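Local coordinates for protein chitinase (Paenibacillus sp. FPU-7, PDB 5GZT) that probably hydrolyses chitin and chitodextrins by random internal cleavage of the beta-1,4 linkages between N-acetylglucosamine units, as a family 18 glycoside hydrolase, at residues K434-K439 with Y451-A456; K471-L476 with G521-K526; N914-L919 with D956-Y961; Y936-I941 with L962-V967. One frame throughout, in Å; residues are numbered along the deposited sequence. Where two conformers were deposited one is given.

Interaction 1: residues K434-K439 with Y451-A456; sequences KLLREK and YELAIA
Arg-437 sends CG anti to its backbone N (chi1 -159°), and a nearly eclipsed chi2 of -7° then folds CD back, so the chain is bent on its way to the start of the segment Tyr-451 to Ala-456; Leu-453 answers with CG likewise anti to its own N (chi1 -176°). The two residues join a helix to the strand that follows it in the first TIM barrel, helix and strand running nearly antiparallel with axes 9.3 Å apart. The guanidinium presents its edge to the carbonyl of Tyr-451. Arg-437 NH2 donates almost straight to Tyr-451 O; the modelled 2.5 Å is very short, and its exact length is doubtful. Water 1 accepts from Tyr-451 N and, weakly, from Arg-437 NH1. That NH1 also forms a salt bridge with Asp-441, a second hold on the guanidinium's rotation. Beside this polar end, Leu-453 points toward the helix. Its CD1 lies 4.1 Å from Leu-436 CB, while Ile-404 and Leu-406 of the neighbouring strand also line the Leu-436 side chain. The other branch of Leu-453, CD2, ends 4.0 Å from the backbone N of Arg-437.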
loop_
_atom_site.group_PDB
_atom_site.type_symbol
_atom_site.label_atom_id
_atom_site.label_comp_id
_atom_site.label_asym_id
_atom_site.label_seq_id
_atom_site.Cartn_x
_atom_site.Cartn_y
_atom_site.Cartn_z
ATOM N N LYS B 434 -19.495 -10.515 6.832
ATOM C CA LYS B 434 -19.510 -11.992 7.035
ATOM C C LYS B 434 -19.785 -12.754 5.737
ATOM O O LYS B 434 -19.005 -13.644 5.274
ATOM C CB LYS B 434 -20.589 -12.283 8.066
ATOM C CG LYS B 434 -20.726 -13.741 8.466
ATOM C CD LYS B 434 -21.713 -13.825 9.630
ATOM C CE LYS B 434 -21.805 -15.232 10.207
ATOM N NZ LYS B 434 -22.236 -16.189 9.163
ATOM N N LEU B 435 -20.890 -12.363 5.103
ATOM C CA LEU B 435 -21.274 -12.993 3.867
ATOM C C LEU B 435 -20.175 -12.970 2.837
ATOM O O LEU B 435 -19.839 -13.998 2.242
ATOM C CB LEU B 435 -22.544 -12.366 3.321
ATOM C CG LEU B 435 -23.140 -13.009 2.056
ATOM C CD1 LEU B 435 -23.346 -14.531 2.172
ATOM C CD2 LEU B 435 -24.448 -12.290 1.769
ATOM N N LEU B 436 -19.559 -11.808 2.647
ATOM C CA LEU B 436 -18.576 -11.644 1.564
ATOM C C LEU B 436 -17.374 -12.500 1.822
ATOM O O LEU B 436 -16.713 -13.070 0.893
ATOM C CB LEU B 436 -18.132 -10.145 1.483
ATOM C CG LEU B 436 -19.133 -9.176 0.864
ATOM C CD1 LEU B 436 -18.855 -7.763 1.351
ATOM C CD2 LEU B 436 -19.048 -9.289 -0.636
ATOM N N ARG B 437 -16.990 -12.482 3.088
ATOM C CA ARG B 437 -15.865 -13.343 3.495
ATOM C C ARG B 437 -16.238 -14.845 3.168
ATOM O O ARG B 437 -15.456 -15.590 2.533
ATOM C CB ARG B 437 -15.600 -13.166 4.990
ATOM C CG ARG B 437 -14.224 -13.554 5.511
ATOM C CD ARG B 437 -13.310 -14.235 4.533
ATOM N NE ARG B 437 -12.270 -13.399 4.032
ATOM C CZ ARG B 437 -11.602 -13.558 2.887
ATOM N NH1 ARG B 437 -11.888 -14.481 1.987
ATOM N NH2 ARG B 437 -10.646 -12.682 2.606
ATOM N N GLU B 438 -17.443 -15.246 3.568
ATOM C CA GLU B 438 -17.933 -16.639 3.245
ATOM C C GLU B 438 -17.811 -16.922 1.754
ATOM O O GLU B 438 -17.097 -17.887 1.332
ATOM C CB GLU B 438 -19.352 -16.809 3.728
ATOM C CG GLU B 438 -19.365 -16.875 5.238
ATOM C CD GLU B 438 -20.735 -16.715 5.870
ATOM O OE1 GLU B 438 -21.741 -16.447 5.179
ATOM O OE2 GLU B 438 -20.773 -16.833 7.109
ATOM N N LYS B 439 -18.395 -16.035 0.941
ATOM C CA LYS B 439 -18.407 -16.285 -0.483
ATOM C C LYS B 439 -17.017 -16.320 -1.095
ATOM O O LYS B 439 -16.767 -17.047 -2.103
ATOM C CB LYS B 439 -19.277 -15.263 -1.183
ATOM C CG LYS B 439 -20.724 -15.253 -0.699
ATOM C CD LYS B 439 -21.610 -14.715 -1.794
ATOM C CE LYS B 439 -23.070 -14.715 -1.385
ATOM N NZ LYS B 439 -23.700 -16.032 -1.678
ATOM N N TYR B 451 -8.275 -14.347 -1.599
ATOM C CA TYR B 451 -8.912 -13.028 -1.877
ATOM C C TYR B 451 -8.969 -12.211 -0.582
ATOM O O TYR B 451 -9.386 -12.727 0.466
ATOM C CB TYR B 451 -10.365 -13.150 -2.440
ATOM C CG TYR B 451 -10.434 -14.060 -3.669
ATOM C CD1 TYR B 451 -9.638 -13.793 -4.777
ATOM C CD2 TYR B 451 -11.242 -15.234 -3.685
ATOM C CE1 TYR B 451 -9.644 -14.635 -5.887
ATOM C CE2 TYR B 451 -11.250 -16.117 -4.802
ATOM C CZ TYR B 451 -10.446 -15.814 -5.893
ATOM O OH TYR B 451 -10.398 -16.578 -7.031
ATOM N N GLU B 452 -8.614 -10.927 -0.687
ATOM C CA GLU B 452 -8.655 -9.985 0.434
ATOM C C GLU B 452 -10.031 -9.370 0.601
ATOM O O GLU B 452 -10.737 -9.146 -0.354
ATOM C CB GLU B 452 -7.630 -8.855 0.228
ATOM C CG GLU B 452 -6.168 -9.213 0.367
ATOM C CD GLU B 452 -5.249 -7.956 0.515
ATOM O OE1 GLU B 452 -5.678 -6.862 0.095
ATOM O OE2 GLU B 452 -4.091 -8.053 1.033
ATOM N N LEU B 453 -10.410 -9.101 1.828
ATOM C CA LEU B 453 -11.568 -8.293 2.124
ATOM C C LEU B 453 -11.145 -7.202 3.105
ATOM O O LEU B 453 -10.504 -7.482 4.137
ATOM C CB LEU B 453 -12.667 -9.104 2.766
ATOM C CG LEU B 453 -13.947 -8.345 3.020
ATOM C CD1 LEU B 453 -14.657 -7.949 1.720
ATOM C CD2 LEU B 453 -14.858 -9.176 3.873
ATOM N N ALA B 454 -11.511 -5.955 2.800
ATOM C CA ALA B 454 -11.044 -4.787 3.572
ATOM C C ALA B 454 -12.089 -3.730 3.547
ATOM O O ALA B 454 -13.015 -3.785 2.727
ATOM C CB ALA B 454 -9.695 -4.267 3.021
ATOM N N ILE B 455 -12.007 -2.802 4.486
ATOM C CA ILE B 455 -12.825 -1.628 4.459
ATOM C C ILE B 455 -11.992 -0.363 4.620
ATOM O O ILE B 455 -10.859 -0.425 5.125
ATOM C CB ILE B 455 -13.908 -1.627 5.559
ATOM C CG1 ILE B 455 -13.316 -1.509 6.972
ATOM C CG2 ILE B 455 -14.772 -2.877 5.382
ATOM C CD1 ILE B 455 -14.364 -1.302 8.046
ATOM N N ALA B 456 -12.579 0.758 4.211
ATOM C CA ALA B 456 -12.179 2.099 4.687
ATOM C C ALA B 456 -13.099 2.556 5.785
ATOM O O ALA B 456 -14.327 2.484 5.666
ATOM C CB ALA B 456 -12.154 3.130 3.553
HETATM O O HOH W 1 -9.934 -16.218 -0.298
#

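Interaction 2: residues K471-L476 with G521-K526; sequences KITPYL and GVPAEK. With FMT (formic acid), chain G.
Lys-526 NZ is gripped by three oxygens: it donates to the backbone carbonyls of Thr-473 (NZ to O 2.8 Å) and Leu-476 (NZ to O 3.0 Å), and to O2 of a formic acid molecule at 2.8 Å from NZ, probably a crystallisation component. The two carbonyls are met differently. NZ stands 40° out of the Thr-473 carbonyl plane, but nearly in line with the C=O of Leu-476. Thr-473 O also accepts from Leu-476 N, which arrives at the opposite face of its plane, and the turn's own bond and the lysine therefore share this oxygen. Beyond CG the lysine chain is extended, and on the way to the carbonyls its CD passes 3.6 Å from Thr-473 CG2. The same methyl meets Pro-523 tip to tip, CG2 to CD 3.8 Å. Thr-473 OG1 rests against both methyls of Val-522, with Val-522 CG2 3.9 Å from OG1, and is bonded to Leu-469 O. Gly-521, at positive phi, closes the preceding helix with a Schellman motif. Lysine and threonine thus join two helix-to-strand connections, those entering strands 478-481 and 527-532, at the N-terminal end of the strands in the family 18 TIM barrel.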
loop_
_atom_site.group_PDB
_atom_site.type_symbol
_atom_site.label_atom_id
_atom_site.label_comp_id
_atom_site.label_asym_id
_atom_site.label_seq_id
_atom_site.Cartn_x
_atom_site.Cartn_y
_atom_site.Cartn_z
ATOM N N LYS B 471 -16.540 -7.322 16.295
ATOM C CA LYS B 471 -17.257 -8.254 15.410
ATOM C C LYS B 471 -16.805 -8.314 13.972
ATOM O O LYS B 471 -16.671 -9.405 13.443
ATOM C CB LYS B 471 -18.756 -8.056 15.498
ATOM C CG LYS B 471 -19.273 -8.367 16.897
ATOM C CD LYS B 471 -20.790 -8.441 16.954
ATOM C CE LYS B 471 -21.314 -7.787 18.226
ATOM N NZ LYS B 471 -22.721 -8.213 18.420
ATOM N N ILE B 472 -16.530 -7.176 13.321
ATOM C CA ILE B 472 -16.173 -7.238 11.876
ATOM C C ILE B 472 -14.741 -7.587 11.640
ATOM O O ILE B 472 -14.379 -8.097 10.588
ATOM C CB ILE B 472 -16.494 -5.916 11.139
ATOM C CG1 ILE B 472 -15.628 -4.735 11.608
ATOM C CG2 ILE B 472 -17.960 -5.579 11.279
ATOM C CD1 ILE B 472 -16.206 -3.361 11.276
ATOM N N THR B 473 -13.887 -7.338 12.614
ATOM C CA THR B 473 -12.443 -7.474 12.367
ATOM C C THR B 473 -12.022 -8.846 11.953
ATOM O O THR B 473 -11.129 -8.986 11.093
ATOM C CB THR B 473 -11.612 -6.949 13.588
ATOM O OG1 THR B 473 -11.783 -5.531 13.699
ATOM C CG2 THR B 473 -10.189 -7.157 13.406
ATOM N N PRO B 474 -12.645 -9.918 12.534
ATOM C CA PRO B 474 -12.267 -11.241 12.019
ATOM C C PRO B 474 -12.565 -11.490 10.556
ATOM O O PRO B 474 -11.873 -12.266 9.906
ATOM C CB PRO B 474 -13.063 -12.201 12.911
ATOM C CG PRO B 474 -13.161 -11.495 14.195
ATOM C CD PRO B 474 -13.349 -10.023 13.814
ATOM N N TYR B 475 -13.528 -10.798 9.981
ATOM C CA TYR B 475 -13.727 -10.946 8.540
ATOM C C TYR B 475 -12.761 -10.181 7.611
ATOM O O TYR B 475 -12.723 -10.475 6.402
ATOM C CB TYR B 475 -15.144 -10.545 8.228
ATOM C CG TYR B 475 -16.151 -11.219 9.095
ATOM C CD1 TYR B 475 -16.169 -12.616 9.245
ATOM C CD2 TYR B 475 -17.120 -10.459 9.788
ATOM C CE1 TYR B 475 -17.126 -13.220 10.078
ATOM C CE2 TYR B 475 -18.068 -11.050 10.616
ATOM C CZ TYR B 475 -18.078 -12.423 10.758
ATOM O OH TYR B 475 -19.063 -12.952 11.580
ATOM N N LEU B 476 -11.961 -9.239 8.165
ATOM C CA LEU B 476 -11.185 -8.254 7.359
ATOM C C LEU B 476 -9.694 -8.528 7.344
ATOM O O LEU B 476 -9.140 -8.754 8.361
ATOM C CB LEU B 476 -11.461 -6.846 7.922
ATOM C CG LEU B 476 -12.939 -6.476 7.979
ATOM C CD1 LEU B 476 -13.191 -5.174 8.695
ATOM C CD2 LEU B 476 -13.575 -6.437 6.605
ATOM N N GLY B 521 -10.123 -2.781 20.561
ATOM C CA GLY B 521 -9.815 -4.153 20.259
ATOM C C GLY B 521 -9.260 -4.418 18.903
ATOM O O GLY B 521 -8.881 -5.562 18.648
ATOM N N VAL B 522 -9.189 -3.424 17.993
ATOM C CA VAL B 522 -8.673 -3.779 16.676
ATOM C C VAL B 522 -7.162 -3.973 16.799
ATOM O O VAL B 522 -6.494 -3.144 17.391
ATOM C CB VAL B 522 -9.036 -2.746 15.601
ATOM C CG1 VAL B 522 -8.587 -3.203 14.239
ATOM C CG2 VAL B 522 -10.532 -2.385 15.680
ATOM N N PRO B 523 -6.606 -5.077 16.251
ATOM C CA PRO B 523 -5.196 -5.292 16.306
ATOM C C PRO B 523 -4.353 -4.332 15.429
ATOM O O PRO B 523 -4.713 -4.111 14.281
ATOM C CB PRO B 523 -5.017 -6.710 15.701
ATOM C CG PRO B 523 -6.368 -7.328 15.775
ATOM C CD PRO B 523 -7.302 -6.206 15.638
ATOM N N ALA B 524 -3.163 -3.981 15.900
ATOM C CA ALA B 524 -2.235 -3.076 15.165
ATOM C C ALA B 524 -1.998 -3.564 13.748
ATOM O O ALA B 524 -2.186 -2.790 12.788
ATOM C CB ALA B 524 -0.899 -2.892 15.934
ATOM N N GLU B 525 -1.657 -4.858 13.669
ATOM C CA GLU B 525 -1.540 -5.729 12.503
ATOM C C GLU B 525 -2.538 -5.454 11.347
ATOM O O GLU B 525 -2.296 -5.778 10.185
ATOM C CB GLU B 525 -1.777 -7.195 12.983
ATOM C CG GLU B 525 -1.038 -8.241 12.175
ATOM C CD GLU B 525 -0.784 -9.505 12.966
ATOM O OE1 GLU B 525 0.328 -10.120 12.859
ATOM O OE2 GLU B 525 -1.724 -9.855 13.702
ATOM N N LYS B 526 -3.708 -4.994 11.717
ATOM C CA LYS B 526 -4.809 -4.853 10.777
ATOM C C LYS B 526 -5.170 -3.353 10.580
ATOM O O LYS B 526 -6.298 -3.020 10.084
ATOM C CB LYS B 526 -6.040 -5.632 11.307
ATOM C CG LYS B 526 -5.933 -7.149 11.187
ATOM C CD LYS B 526 -7.226 -7.880 11.512
ATOM C CE LYS B 526 -7.171 -9.307 10.893
ATOM N NZ LYS B 526 -8.485 -9.965 11.077
HETATM C C FMT G . -8.676 -12.552 8.659
HETATM O O1 FMT G . -9.883 -12.745 8.422
HETATM O O2 FMT G . -8.148 -12.483 9.901
#

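Interaction 3: residues N914-L919 with D956-Y961; sequences NFTALL and DKIHQY
Thr-916 and Leu-919 of the long helix 911-933 pack on Ile-958 and Tyr-961, where the short helix 955-958 runs on into a 3-10 turn, on the outside of the second TIM barrel. No hydrogen bond spans the contact. Ile-958 is the wedge: its CG1 sits between backbone N and carbonyl carbon (chi1 65°), which leaves CG2 for the threonine, 3.4 Å from Thr-916 OG1; with chi2 extended (175°), CD1 of Ile-958 ends 3.9 Å from Leu-919 CD1. Leu-919 CD1 also lies over one face of the Phe-915 ring, toward its rim, so the apolar cluster continues to that ring. At the far end Tyr-961 CD2 comes 4.2 Å from Leu-919 CB. Thr-916 OG1 bonds to Glu-954, which also forms a salt bridge with Lys-957 and so ties the polar side of the contact together. Beneath them Phe-915, Leu-919 and Ile-958 all rest on Ile-941, as helices do on a strand in the outer layer of a TIM barrel.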
loop_
_atom_site.group_PDB
_atom_site.type_symbol
_atom_site.label_atom_id
_atom_site.label_comp_id
_atom_site.label_asym_id
_atom_site.label_seq_id
_atom_site.Cartn_x
_atom_site.Cartn_y
_atom_site.Cartn_z
ATOM N N ASN B 914 43.276 -1.235 -15.104
ATOM C CA ASN B 914 44.289 -0.892 -16.074
ATOM C C ASN B 914 43.887 0.367 -16.913
ATOM O O ASN B 914 44.766 1.062 -17.396
ATOM C CB ASN B 914 44.520 -2.038 -17.002
ATOM C CG ASN B 914 45.181 -3.258 -16.319
ATOM O OD1 ASN B 914 45.713 -3.170 -15.245
ATOM N ND2 ASN B 914 45.154 -4.377 -16.993
ATOM N N PHE B 915 42.595 0.557 -17.159
ATOM C CA PHE B 915 42.112 1.768 -17.806
ATOM C C PHE B 915 42.491 2.993 -16.999
ATOM O O PHE B 915 42.992 3.984 -17.551
ATOM C CB PHE B 915 40.617 1.671 -18.055
ATOM C CG PHE B 915 40.032 2.791 -18.911
ATOM C CD1 PHE B 915 40.713 3.325 -19.985
ATOM C CD2 PHE B 915 38.753 3.296 -18.632
ATOM C CE1 PHE B 915 40.141 4.294 -20.773
ATOM C CE2 PHE B 915 38.212 4.294 -19.396
ATOM C CZ PHE B 915 38.902 4.787 -20.485
ATOM N N THR B 916 42.353 2.887 -15.690
ATOM C CA THR B 916 42.720 3.968 -14.775
ATOM C C THR B 916 44.244 4.199 -14.917
ATOM O O THR B 916 44.734 5.361 -14.976
ATOM C CB THR B 916 42.343 3.566 -13.354
ATOM O OG1 THR B 916 40.923 3.366 -13.322
ATOM C CG2 THR B 916 42.836 4.617 -12.324
ATOM N N ALA B 917 45.029 3.121 -14.944
ATOM C CA ALA B 917 46.514 3.293 -15.040
ATOM C C ALA B 917 46.907 3.833 -16.395
ATOM O O ALA B 917 47.837 4.662 -16.493
ATOM C CB ALA B 917 47.253 1.943 -14.703
ATOM N N LEU B 918 46.156 3.461 -17.419
ATOM C CA LEU B 918 46.375 3.977 -18.779
ATOM C C LEU B 918 46.162 5.497 -18.876
ATOM O O LEU B 918 46.984 6.214 -19.394
ATOM C CB LEU B 918 45.513 3.231 -19.779
ATOM C CG LEU B 918 45.782 3.619 -21.227
ATOM C CD1 LEU B 918 47.069 3.048 -21.750
ATOM C CD2 LEU B 918 44.689 3.086 -22.104
ATOM N N LEU B 919 45.048 5.958 -18.346
ATOM C CA LEU B 919 44.704 7.388 -18.306
ATOM C C LEU B 919 45.666 8.134 -17.469
ATOM O O LEU B 919 46.114 9.235 -17.845
ATOM C CB LEU B 919 43.264 7.579 -17.831
ATOM C CG LEU B 919 42.251 7.060 -18.839
ATOM C CD1 LEU B 919 40.837 7.088 -18.294
ATOM C CD2 LEU B 919 42.323 7.787 -20.175
ATOM N N ASP B 956 35.128 7.427 -10.453
ATOM C CA ASP B 956 35.616 8.396 -9.457
ATOM C C ASP B 956 37.130 8.471 -9.426
ATOM O O ASP B 956 37.642 9.482 -8.944
ATOM C CB ASP B 956 35.030 8.146 -8.058
ATOM C CG ASP B 956 35.062 9.370 -7.180
ATOM O OD1 ASP B 956 35.170 10.571 -7.593
ATOM O OD2 ASP B 956 35.024 9.135 -6.003
ATOM N N LYS B 957 37.886 7.502 -10.008
ATOM C CA LYS B 957 39.328 7.621 -9.938
ATOM C C LYS B 957 39.885 8.223 -11.234
ATOM O O LYS B 957 41.044 8.612 -11.218
ATOM C CB LYS B 957 40.033 6.262 -9.723
ATOM C CG LYS B 957 39.661 5.564 -8.386
ATOM C CD LYS B 957 40.274 4.186 -8.303
ATOM C CE LYS B 957 39.800 3.426 -7.067
ATOM N NZ LYS B 957 40.406 2.038 -7.059
ATOM N N ILE B 958 39.105 8.262 -12.306
ATOM C CA ILE B 958 39.706 8.679 -13.579
ATOM C C ILE B 958 39.506 10.150 -13.952
ATOM O O ILE B 958 40.291 10.679 -14.753
ATOM C CB ILE B 958 39.334 7.803 -14.709
ATOM C CG1 ILE B 958 37.882 7.873 -15.005
ATOM C CG2 ILE B 958 39.773 6.349 -14.462
ATOM C CD1 ILE B 958 37.553 7.074 -16.225
ATOM N N HIS B 959 38.455 10.784 -13.394
ATOM C CA HIS B 959 38.107 12.158 -13.739
ATOM C C HIS B 959 39.167 13.118 -13.537
ATOM O O HIS B 959 39.308 14.040 -14.370
ATOM C CB HIS B 959 36.733 12.673 -13.192
ATOM C CG HIS B 959 36.674 12.771 -11.716
ATOM N ND1 HIS B 959 37.210 13.823 -11.012
ATOM C CD2 HIS B 959 36.139 11.930 -10.803
ATOM C CE1 HIS B 959 37.059 13.600 -9.713
ATOM N NE2 HIS B 959 36.364 12.473 -9.573
ATOM N N GLN B 960 40.006 12.878 -12.545
ATOM C CA GLN B 960 41.141 13.745 -12.310
ATOM C C GLN B 960 42.146 13.877 -13.491
ATOM O O GLN B 960 42.778 14.854 -13.548
ATOM C CB GLN B 960 41.996 13.296 -11.094
ATOM C CG GLN B 960 42.590 11.903 -11.278
ATOM C CD GLN B 960 43.295 11.376 -9.971
ATOM O OE1 GLN B 960 42.901 10.380 -9.392
ATOM N NE2 GLN B 960 44.259 12.050 -9.552
ATOM N N TYR B 961 42.268 12.863 -14.332
ATOM C CA TYR B 961 43.206 12.871 -15.477
ATOM C C TYR B 961 42.603 13.506 -16.734
ATOM O O TYR B 961 43.328 13.629 -17.695
ATOM C CB TYR B 961 43.526 11.384 -15.764
ATOM C CG TYR B 961 44.133 10.676 -14.540
ATOM C CD1 TYR B 961 45.211 11.207 -13.847
ATOM C CD2 TYR B 961 43.596 9.485 -14.061
ATOM C CE1 TYR B 961 45.757 10.569 -12.729
ATOM C CE2 TYR B 961 44.126 8.835 -12.901
ATOM C CZ TYR B 961 45.193 9.382 -12.271
ATOM O OH TYR B 961 45.712 8.728 -11.171
#

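Interaction 4: residues Y936-I941 with L962-V967; sequences YYELAI and LDYMSV. With PO4 (phosphate ion), chain D.
Tyr-964 OH gives Glu-938 OE1 a 2.7 Å hydrogen bond, the carboxylate sitting at the edge of the ring, and Asp-963 divides its two oxygens between other donors. Asp-963 OD2 takes the hydroxyl of Tyr-936 on its syn lone pair (OH to OD2 2.9 Å), while OD1 accepts from Leu-939 N, 31° out of the carboxylate plane. The backbone replies in kind: Asp-963 N bonds to Leu-939 O at 2.8 Å, so one aspartate binds both the NH and the CO of Leu-939. The Glu-938 and Asp-963 carboxylates are stacked, with OE2 4.5 Å from OD2; water 2 donates to both, and His-790 bonds to Glu-938 OE2, which probably eases repulsion between the two acids. Further on, Ser-966 N bonds almost straight to Ile-941 O (2.8 Å), beside the parallel pairing of Ile-941 with Met-965. Packing follows the two faces. Tyr-964 CE1 touches Ala-940 CB at 3.5 Å, on the side of the buried Glu-938. On the other, Ile-941 CG1 touches both Leu-962 CD1 (3.9 Å) and Met-965 CG, and Leu-939 CG meets Leu-962 CD2, beneath the helices. Ala-940 and Tyr-964 turn inward, as expected for neighbouring parallel strands of a TIM barrel.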
loop_
_atom_site.group_PDB
_atom_site.type_symbol
_atom_site.label_atom_id
_atom_site.label_comp_id
_atom_site.label_asym_id
_atom_site.label_seq_id
_atom_site.Cartn_x
_atom_site.Cartn_y
_atom_site.Cartn_z
ATOM N N TYR B 936 49.111 23.475 -23.788
ATOM C CA TYR B 936 48.348 22.546 -22.968
ATOM C C TYR B 936 47.747 21.560 -23.944
ATOM O O TYR B 936 47.109 21.989 -24.963
ATOM C CB TYR B 936 47.238 23.285 -22.203
ATOM C CG TYR B 936 46.411 22.234 -21.437
ATOM C CD1 TYR B 936 46.937 21.649 -20.255
ATOM C CD2 TYR B 936 45.177 21.845 -21.899
ATOM C CE1 TYR B 936 46.246 20.672 -19.537
ATOM C CE2 TYR B 936 44.411 20.872 -21.190
ATOM C CZ TYR B 936 44.973 20.276 -20.039
ATOM O OH TYR B 936 44.277 19.338 -19.388
ATOM N N TYR B 937 47.870 20.258 -23.626
ATOM C CA TYR B 937 47.188 19.231 -24.390
ATOM C C TYR B 937 46.070 18.574 -23.556
ATOM O O TYR B 937 46.281 18.212 -22.410
ATOM C CB TYR B 937 48.170 18.134 -24.836
ATOM C CG TYR B 937 49.247 18.711 -25.779
ATOM C CD1 TYR B 937 48.968 18.901 -27.148
ATOM C CD2 TYR B 937 50.533 18.928 -25.351
ATOM C CE1 TYR B 937 49.907 19.365 -28.041
ATOM C CE2 TYR B 937 51.508 19.474 -26.260
ATOM C CZ TYR B 937 51.188 19.648 -27.608
ATOM O OH TYR B 937 52.119 20.201 -28.554
ATOM N N GLU B 938 44.894 18.408 -24.174
ATOM C CA GLU B 938 43.739 17.793 -23.517
ATOM C C GLU B 938 43.856 16.308 -23.588
ATOM O O GLU B 938 44.428 15.744 -24.548
ATOM C CB GLU B 938 42.410 18.210 -24.236
ATOM C CG GLU B 938 41.990 19.656 -24.027
ATOM C CD GLU B 938 40.604 19.952 -24.592
ATOM O OE1 GLU B 938 40.026 19.099 -25.253
ATOM O OE2 GLU B 938 40.079 21.084 -24.292
ATOM N N LEU B 939 43.248 15.669 -22.619
ATOM C CA LEU B 939 42.966 14.232 -22.613
ATOM C C LEU B 939 41.489 14.024 -22.262
ATOM O O LEU B 939 41.042 14.545 -21.233
ATOM C CB LEU B 939 43.843 13.535 -21.584
ATOM C CG LEU B 939 43.668 12.021 -21.417
ATOM C CD1 LEU B 939 44.110 11.334 -22.693
ATOM C CD2 LEU B 939 44.505 11.471 -20.276
ATOM N N ALA B 940 40.731 13.290 -23.087
ATOM C CA ALA B 940 39.343 13.050 -22.801
ATOM C C ALA B 940 39.061 11.596 -23.142
ATOM O O ALA B 940 39.921 10.934 -23.691
ATOM C CB ALA B 940 38.490 13.958 -23.669
ATOM N N ILE B 941 37.891 11.115 -22.771
ATOM C CA ILE B 941 37.380 9.860 -23.268
ATOM C C ILE B 941 35.974 10.038 -23.727
ATOM O O ILE B 941 35.330 11.069 -23.414
ATOM C CB ILE B 941 37.313 8.772 -22.197
ATOM C CG1 ILE B 941 36.334 9.174 -21.050
ATOM C CG2 ILE B 941 38.679 8.610 -21.593
ATOM C CD1 ILE B 941 36.241 8.023 -19.999
ATOM N N LEU B 962 41.264 13.755 -16.735
ATOM C CA LEU B 962 40.497 14.064 -17.892
ATOM C C LEU B 962 40.041 15.498 -17.957
ATOM O O LEU B 962 39.660 16.082 -16.945
ATOM C CB LEU B 962 39.238 13.190 -17.981
ATOM C CG LEU B 962 39.613 11.674 -18.103
ATOM C CD1 LEU B 962 38.336 10.872 -18.125
ATOM C CD2 LEU B 962 40.434 11.376 -19.312
ATOM N N ASP B 963 40.073 16.120 -19.129
ATOM C CA ASP B 963 39.418 17.385 -19.302
ATOM C C ASP B 963 37.890 17.232 -19.247
ATOM O O ASP B 963 37.216 18.063 -18.724
ATOM C CB ASP B 963 39.866 18.034 -20.606
ATOM C CG ASP B 963 41.294 18.487 -20.527
ATOM O OD1 ASP B 963 42.180 17.639 -20.659
ATOM O OD2 ASP B 963 41.546 19.665 -20.238
ATOM N N TYR B 964 37.356 16.154 -19.790
ATOM C CA TYR B 964 35.932 15.867 -19.722
ATOM C C TYR B 964 35.770 14.434 -20.208
ATOM O O TYR B 964 36.728 13.848 -20.843
ATOM C CB TYR B 964 35.082 16.880 -20.592
ATOM C CG TYR B 964 35.747 17.160 -21.942
ATOM C CD1 TYR B 964 35.497 16.369 -23.019
ATOM C CD2 TYR B 964 36.659 18.148 -22.104
ATOM C CE1 TYR B 964 36.181 16.541 -24.212
ATOM C CE2 TYR B 964 37.273 18.367 -23.325
ATOM C CZ TYR B 964 37.051 17.566 -24.361
ATOM O OH TYR B 964 37.715 17.701 -25.599
ATOM N N MET B 965 34.567 13.898 -19.990
ATOM C CA MET B 965 34.070 12.628 -20.558
ATOM C C MET B 965 32.961 12.999 -21.514
ATOM O O MET B 965 32.038 13.688 -21.074
ATOM C CB MET B 965 33.485 11.743 -19.448
ATOM C CG MET B 965 34.487 11.479 -18.350
ATOM S SD MET B 965 33.644 10.490 -17.122
ATOM C CE MET B 965 34.956 10.381 -15.927
ATOM N N SER B 966 33.029 12.579 -22.777
ATOM C CA SER B 966 31.970 12.803 -23.749
ATOM C C SER B 966 31.022 11.637 -23.593
ATOM O O SER B 966 31.370 10.499 -23.999
ATOM C CB SER B 966 32.541 12.900 -25.170
ATOM O OG SER B 966 33.315 14.087 -25.345
ATOM N N VAL B 967 29.896 11.831 -22.851
ATOM C CA VAL B 967 29.073 10.721 -22.499
ATOM C C VAL B 967 28.075 10.504 -23.661
ATOM O O VAL B 967 27.367 11.442 -24.137
ATOM C CB VAL B 967 28.279 10.935 -21.185
ATOM C CG1 VAL B 967 27.533 9.652 -20.737
ATOM C CG2 VAL B 967 29.219 11.393 -20.108
HETATM P P PO4 D . 51.286 19.895 -31.928
HETATM O O1 PO4 D . 50.540 18.557 -31.797
HETATM O O2 PO4 D . 52.688 19.428 -31.918
HETATM O O3 PO4 D . 50.840 20.507 -33.168
HETATM O O4 PO4 D . 51.053 20.794 -30.696
HETATM O O HOH W 2 39.806 21.599 -21.760
#

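Along the chain, interaction 1 comes first and closes a short loop, joining helix 425-447 to strand 452-457 just after it. Interaction 2 follows in series, spanning 44 residues to bring the start of two later strands of the same barrel together; the two touch where Tyr-475 lies against Lys-434, Arg-437 and Leu-453. Interactions 3 and 4 belong to the second family 18 barrel, with nearest atoms more than 40 Å from the first pair. Their segments alternate: 914-919, 936-941, 956-961, 962-967. Interaction 3 pairs the helices and interaction 4 the strands that follow them, and Leu-939, Ile-941 and Met-965 bind the two layers.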